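Local coordinates for nigritoxine (Vibrio nigripulchritudo, PDB 5M41), which is a bacterial toxin active against crustaceans and insects, at residues N39-A44 with L204-R209; K212-E217 with L230-E235. One frame throughout, in Å; residues are numbered along the deposited sequence.

Contact 1: residues N39-A44 with L204-R209; sequences NLYQFA and LDVLPR
Helix 34-54 and the first turn of helix 206-215 pack here mainly through apolar side chains, with the carbonyls of Val206 and Arg209 at the edge and Val206 CG1 at the centre. That branch lies anti to the backbone N (chi1 177°), which carries the methyl out toward the other helix. Three residues receive it: Ala44 CB sits 4.0 Å from Val206 CG1, Leu40 CD2 also stands 4.0 Å from Val206 CG1, and Tyr41 CE1 is 4.1 Å from Val206 CG1. The Leu40 chain crosses Val206 at about a right angle, and the tyrosine ring takes the same methyl obliquely. Leu40 splits its two branches between two partners. While CD2 rests on the valine, Leu40 CD1 meets Leu207 CD2 tip to tip at 3.8 Å, although Leu207 leaves its backbone pointing away and only its end comes back.

Ala44 is small enough to let the main chains close in, its CA standing 4.8 Å from the CA of Arg209. The backbones come closest here, with Arg209 O 3.9 Å from Ala44 CA, while the end of the Arg209 side chain leads off to the carbonyls of Ser105 and Leu103. The looser part is at Phe43, whose ring turns away from 204-209. The solvent side of helix 34-54, with the partly exposed Asn39 and Gln42, takes no part. The Tyr41 hydroxyl bonds Asn85 OD1; the carbonyl Leu40 O, already bonded by Ala44 N, also meets Ser210 OG.

Helix 253-264 closes over Leu40 and Leu207 through Leu261, Leu254 and Phe258. Tyr41 leans on helix 177-191, touching Leu181, Val182 and Leu185, so the pair is one junction of a helical bundle, beside the loop that follows strand 98-102.

Contact 2: residues K212-E217 with L230-E235; sequences KGAARE and LEFTFE
Arg216 N is the best-held polar atom, gripped by two carbonyls of its own segment: a bond of 3.2 Å from Arg216 N to Lys212 O, and a second, weak one to Gly213 O. With Glu217 N bonded to Ala214 O, these bonds close the turn at the end of 212-217, against which 230-235 packs.

The second segment lays two phenylalanines against the first, with Thr233 between turned away. Phe234, its CG anti to the backbone N, presents a ring face to the lysine. Lys212 CG stands 3.4 Å from the centroid of the Phe234 ring, only 7° off the normal, a textbook CH-pi contact. A bend at chi3 (-77°) then keeps the chain low over the ring, so that Lys212 CE is still 3.8 Å from Phe234 CZ. Phe232 works differently, meeting the helix by its edge: Phe232 CD2 is 3.9 Å from Ala215 N, which lies near the ring plane. Between the two rings Ala215 CB nests against the loop backbone, 3.7 Å from Phe234 N.

Phe237 also stacks on Phe234, and Tyr257 of helix 253-264 meets Phe232. Helix and loop are thus joined mainly by dispersion and shape; at most, Lys212 CE, next to the ammonium, may be slightly polarised where it lies by the ring.

How the contacts relate
Both contacts draw on helix 206-215, contact 1 on its first turn and contact 2 on its end, with centres about 12 Å apart. Contact 1 is core, every touching residue buried, and works by interlocking aliphatic branches between two helices. Contact 2 is nearer the surface, joins helix to loop, and relies on aromatic rings set against alanines and a lysine chain. Helix 253-264 backs both. They also touch directly: Phe43, which turns away from 204-209, brings its CD1 to 3.6 Å from Ala214 CA, while Pro208 O lies 3.5 Å from Phe234 CE1, so the two form one continuous packed region.

Contact 1: residues N39-A44 with L204-R209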
loop_
_atom_site.group_PDB
_atom_site.type_symbol
_atom_site.label_atom_id
_atom_site.label_comp_id
_atom_site.label_asym_id
_atom_site.label_seq_id
_atom_site.Cartn_x
_atom_site.Cartn_y
_atom_site.Cartn_z
ATOM N N ASN A 39 13.782 13.144 -30.903
ATOM C CA ASN A 39 12.906 14.148 -30.310
ATOM C C ASN A 39 13.573 14.762 -29.073
ATOM O O ASN A 39 13.505 15.967 -28.855
ATOM C CB ASN A 39 11.589 13.516 -29.863
ATOM C CG ASN A 39 10.633 13.226 -31.012
ATOM O OD1 ASN A 39 9.609 12.581 -30.807
ATOM N ND2 ASN A 39 10.967 13.645 -32.197
ATOM N N LEU A 40 14.167 13.914 -28.237
ATOM C CA LEU A 40 14.912 14.412 -27.072
ATOM C C LEU A 40 15.981 15.430 -27.523
ATOM O O LEU A 40 16.095 16.543 -26.951
ATOM C CB LEU A 40 15.556 13.231 -26.335
ATOM C CG LEU A 40 16.290 13.363 -25.010
ATOM C CD1 LEU A 40 16.476 11.964 -24.382
ATOM C CD2 LEU A 40 17.672 13.979 -25.227
ATOM N N TYR A 41 16.802 15.041 -28.501
ATOM C CA TYR A 41 17.842 15.973 -28.963
ATOM C C TYR A 41 17.228 17.227 -29.585
ATOM O O TYR A 41 17.708 18.349 -29.362
ATOM C CB TYR A 41 18.790 15.291 -29.940
ATOM C CG TYR A 41 20.069 14.811 -29.245
ATOM C CD1 TYR A 41 21.014 15.728 -28.788
ATOM C CD2 TYR A 41 20.309 13.452 -29.017
ATOM C CE1 TYR A 41 22.175 15.307 -28.142
ATOM C CE2 TYR A 41 21.475 13.028 -28.380
ATOM C CZ TYR A 41 22.404 13.964 -27.947
ATOM O OH TYR A 41 23.586 13.556 -27.331
ATOM N N GLN A 42 16.136 17.023 -30.329
ATOM C CA GLN A 42 15.459 18.107 -31.000
ATOM C C GLN A 42 15.001 19.156 -29.993
ATOM O O GLN A 42 15.178 20.351 -30.236
ATOM C CB GLN A 42 14.272 17.570 -31.784
ATOM C CG GLN A 42 13.506 18.610 -32.551
ATOM C CD GLN A 42 13.931 18.639 -33.987
ATOM O OE1 GLN A 42 15.121 18.534 -34.302
ATOM N NE2 GLN A 42 12.962 18.776 -34.878
ATOM N N PHE A 43 14.401 18.712 -28.879
ATOM C CA PHE A 43 13.953 19.642 -27.834
ATOM C C PHE A 43 15.109 20.368 -27.148
ATOM O O PHE A 43 14.979 21.550 -26.832
ATOM C CB PHE A 43 13.098 18.939 -26.776
ATOM C CG PHE A 43 11.683 18.636 -27.223
ATOM C CD1 PHE A 43 10.864 19.643 -27.748
ATOM C CD2 PHE A 43 11.144 17.352 -27.054
ATOM C CE1 PHE A 43 9.550 19.381 -28.147
ATOM C CE2 PHE A 43 9.827 17.084 -27.438
ATOM C CZ PHE A 43 9.030 18.095 -27.993
ATOM N N ALA A 44 16.219 19.650 -26.889
ATOM C CA ALA A 44 17.453 20.282 -26.409
ATOM C C ALA A 44 17.946 21.409 -27.341
ATOM O O ALA A 44 18.307 22.508 -26.881
ATOM C CB ALA A 44 18.558 19.247 -26.203
ATOM N N LEU A 204 24.191 14.501 -19.115
ATOM C CA LEU A 204 23.948 15.236 -17.858
ATOM C C LEU A 204 23.217 16.563 -18.059
ATOM O O LEU A 204 22.173 16.819 -17.447
ATOM C CB LEU A 204 25.287 15.473 -17.126
ATOM C CG LEU A 204 25.268 16.363 -15.868
ATOM C CD1 LEU A 204 24.406 15.703 -14.795
ATOM C CD2 LEU A 204 26.688 16.652 -15.334
ATOM N N ASP A 205 23.760 17.421 -18.915
ATOM C CA ASP A 205 23.163 18.736 -19.127
ATOM C C ASP A 205 22.235 18.787 -20.338
ATOM O O ASP A 205 21.461 19.708 -20.456
ATOM C CB ASP A 205 24.235 19.813 -19.214
ATOM C CG ASP A 205 24.681 20.295 -17.828
ATOM O OD1 ASP A 205 24.054 21.239 -17.320
ATOM O OD2 ASP A 205 25.660 19.746 -17.258
ATOM N N VAL A 206 22.314 17.790 -21.226
ATOM C CA VAL A 206 21.403 17.698 -22.382
ATOM C C VAL A 206 19.965 17.457 -21.924
ATOM O O VAL A 206 19.021 18.058 -22.438
ATOM C CB VAL A 206 21.805 16.550 -23.360
ATOM C CG1 VAL A 206 20.793 16.432 -24.498
ATOM C CG2 VAL A 206 23.204 16.774 -23.937
ATOM N N LEU A 207 19.799 16.568 -20.956
ATOM C CA LEU A 207 18.454 16.157 -20.528
ATOM C C LEU A 207 17.593 17.303 -19.985
ATOM O O LEU A 207 16.463 17.485 -20.448
ATOM C CB LEU A 207 18.553 15.001 -19.524
ATOM C CG LEU A 207 19.042 13.689 -20.149
ATOM C CD1 LEU A 207 19.459 12.657 -19.075
ATOM C CD2 LEU A 207 17.935 13.167 -21.063
ATOM N N PRO A 208 18.113 18.091 -19.000
ATOM C CA PRO A 208 17.339 19.245 -18.526
ATOM C C PRO A 208 17.054 20.272 -19.623
ATOM O O PRO A 208 16.002 20.899 -19.609
ATOM C CB PRO A 208 18.257 19.883 -17.443
ATOM C CG PRO A 208 19.615 19.278 -17.621
ATOM C CD PRO A 208 19.373 17.927 -18.248
ATOM N N ARG A 209 17.972 20.453 -20.568
ATOM C CA ARG A 209 17.668 21.327 -21.712
ATOM C C ARG A 209 16.605 20.737 -22.593
ATOM O O ARG A 209 15.751 21.463 -23.110
ATOM C CB ARG A 209 18.912 21.654 -22.547
ATOM C CG ARG A 209 19.955 22.398 -21.727
ATOM C CD ARG A 209 21.078 22.976 -22.582
ATOM N NE ARG A 209 21.803 23.931 -21.767
ATOM C CZ ARG A 209 23.052 23.788 -21.371
ATOM N NH1 ARG A 209 23.785 22.720 -21.732
ATOM N NH2 ARG A 209 23.572 24.724 -20.606
#

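Contact 2: residues K212-E217 with L230-E235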
loop_
_atom_site.group_PDB
_atom_site.type_symbol
_atom_site.label_atom_id
_atom_site.label_comp_id
_atom_site.label_asym_id
_atom_site.label_seq_id
_atom_site.Cartn_x
_atom_site.Cartn_y
_atom_site.Cartn_z
ATOM N N LYS A 212 13.388 21.282 -20.869
ATOM C CA LYS A 212 12.974 22.673 -20.989
ATOM C C LYS A 212 12.421 22.953 -22.373
ATOM O O LYS A 212 11.429 23.654 -22.508
ATOM C CB LYS A 212 14.130 23.612 -20.722
ATOM C CG LYS A 212 14.183 24.120 -19.301
ATOM C CD LYS A 212 15.400 25.017 -19.052
ATOM C CE LYS A 212 16.682 24.191 -18.897
ATOM N NZ LYS A 212 17.804 25.053 -18.416
ATOM N N GLY A 213 13.072 22.419 -23.402
ATOM C CA GLY A 213 12.590 22.574 -24.769
ATOM C C GLY A 213 11.191 21.998 -24.892
ATOM O O GLY A 213 10.313 22.604 -25.492
ATOM N N ALA A 214 10.979 20.831 -24.298
ATOM C CA ALA A 214 9.669 20.206 -24.366
ATOM C C ALA A 214 8.593 21.040 -23.635
ATOM O O ALA A 214 7.464 21.073 -24.094
ATOM C CB ALA A 214 9.716 18.781 -23.841
ATOM N N ALA A 215 8.945 21.704 -22.523
ATOM C CA ALA A 215 7.988 22.528 -21.773
ATOM C C ALA A 215 7.586 23.777 -22.535
ATOM O O ALA A 215 6.553 24.340 -22.248
ATOM C CB ALA A 215 8.549 22.934 -20.410
ATOM N N ARG A 216 8.414 24.199 -23.492
ATOM C CA ARG A 216 8.115 25.311 -24.390
ATOM C C ARG A 216 7.134 24.937 -25.474
ATOM O O ARG A 216 6.615 25.809 -26.108
ATOM C CB ARG A 216 9.371 25.793 -25.142
ATOM C CG ARG A 216 10.537 26.205 -24.297
ATOM C CD ARG A 216 11.658 26.677 -25.213
ATOM N NE ARG A 216 11.456 28.085 -25.478
ATOM C CZ ARG A 216 11.866 29.046 -24.655
ATOM N NH1 ARG A 216 12.543 28.745 -23.545
ATOM N NH2 ARG A 216 11.621 30.298 -24.953
ATOM N N GLU A 217 6.946 23.647 -25.744
ATOM C CA GLU A 217 6.094 23.212 -26.858
ATOM C C GLU A 217 4.616 23.654 -26.655
ATOM O O GLU A 217 3.962 23.162 -25.757
ATOM C CB GLU A 217 6.203 21.686 -26.994
ATOM C CG GLU A 217 5.535 21.084 -28.214
ATOM C CD GLU A 217 6.264 21.427 -29.506
ATOM O OE1 GLU A 217 7.394 21.971 -29.447
ATOM O OE2 GLU A 217 5.703 21.146 -30.582
ATOM N N LEU A 230 0.464 15.855 -24.864
ATOM C CA LEU A 230 1.159 15.504 -23.655
ATOM C C LEU A 230 1.636 16.752 -22.926
ATOM O O LEU A 230 2.634 17.352 -23.310
ATOM C CB LEU A 230 2.345 14.567 -23.999
ATOM C CG LEU A 230 2.006 13.201 -24.613
ATOM C CD1 LEU A 230 3.285 12.510 -25.106
ATOM C CD2 LEU A 230 1.263 12.305 -23.626
ATOM N N GLU A 231 0.918 17.125 -21.874
ATOM C CA GLU A 231 1.267 18.286 -21.065
ATOM C C GLU A 231 2.573 18.036 -20.318
ATOM O O GLU A 231 2.794 16.951 -19.830
ATOM C CB GLU A 231 0.161 18.548 -20.041
ATOM C CG GLU A 231 0.198 19.942 -19.415
ATOM C CD GLU A 231 -0.797 20.100 -18.262
ATOM O OE1 GLU A 231 -0.950 21.225 -17.738
ATOM O OE2 GLU A 231 -1.426 19.095 -17.871
ATOM N N PHE A 232 3.419 19.049 -20.233
ATOM C CA PHE A 232 4.660 18.932 -19.495
ATOM C C PHE A 232 5.171 20.309 -19.082
ATOM O O PHE A 232 5.186 21.236 -19.892
ATOM C CB PHE A 232 5.724 18.247 -20.367
ATOM C CG PHE A 232 7.041 18.044 -19.665
ATOM C CD1 PHE A 232 7.179 17.060 -18.690
ATOM C CD2 PHE A 232 8.131 18.845 -19.967
ATOM C CE1 PHE A 232 8.386 16.874 -18.029
ATOM C CE2 PHE A 232 9.343 18.672 -19.310
ATOM C CZ PHE A 232 9.465 17.684 -18.336
ATOM N N THR A 233 5.606 20.425 -17.827
ATOM C CA THR A 233 6.254 21.636 -17.340
ATOM C C THR A 233 7.623 21.286 -16.768
ATOM O O THR A 233 7.871 20.142 -16.378
ATOM C CB THR A 233 5.433 22.330 -16.241
ATOM O OG1 THR A 233 5.278 21.418 -15.147
ATOM C CG2 THR A 233 4.046 22.704 -16.755
ATOM N N PHE A 234 8.496 22.288 -16.734
ATOM C CA PHE A 234 9.840 22.177 -16.177
ATOM C C PHE A 234 9.896 22.462 -14.666
ATOM O O PHE A 234 10.907 22.206 -14.012
ATOM C CB PHE A 234 10.804 23.119 -16.934
ATOM C CG PHE A 234 12.263 22.880 -16.611
ATOM C CD1 PHE A 234 12.894 21.688 -16.998
ATOM C CD2 PHE A 234 13.010 23.839 -15.906
ATOM C CE1 PHE A 234 14.228 21.454 -16.678
ATOM C CE2 PHE A 234 14.349 23.610 -15.579
ATOM C CZ PHE A 234 14.961 22.408 -15.977
ATOM N N GLU A 235 8.818 22.985 -14.102
ATOM C CA GLU A 235 8.807 23.351 -12.687
ATOM C C GLU A 235 9.140 22.170 -11.773
ATOM O O GLU A 235 8.657 21.052 -11.976
ATOM C CB GLU A 235 7.464 23.975 -12.304
ATOM C CG GLU A 235 7.256 25.337 -12.957
ATOM C CD GLU A 235 5.829 25.848 -12.868
ATOM O OE1 GLU A 235 4.972 25.164 -12.262
ATOM O OE2 GLU A 235 5.570 26.945 -13.418
#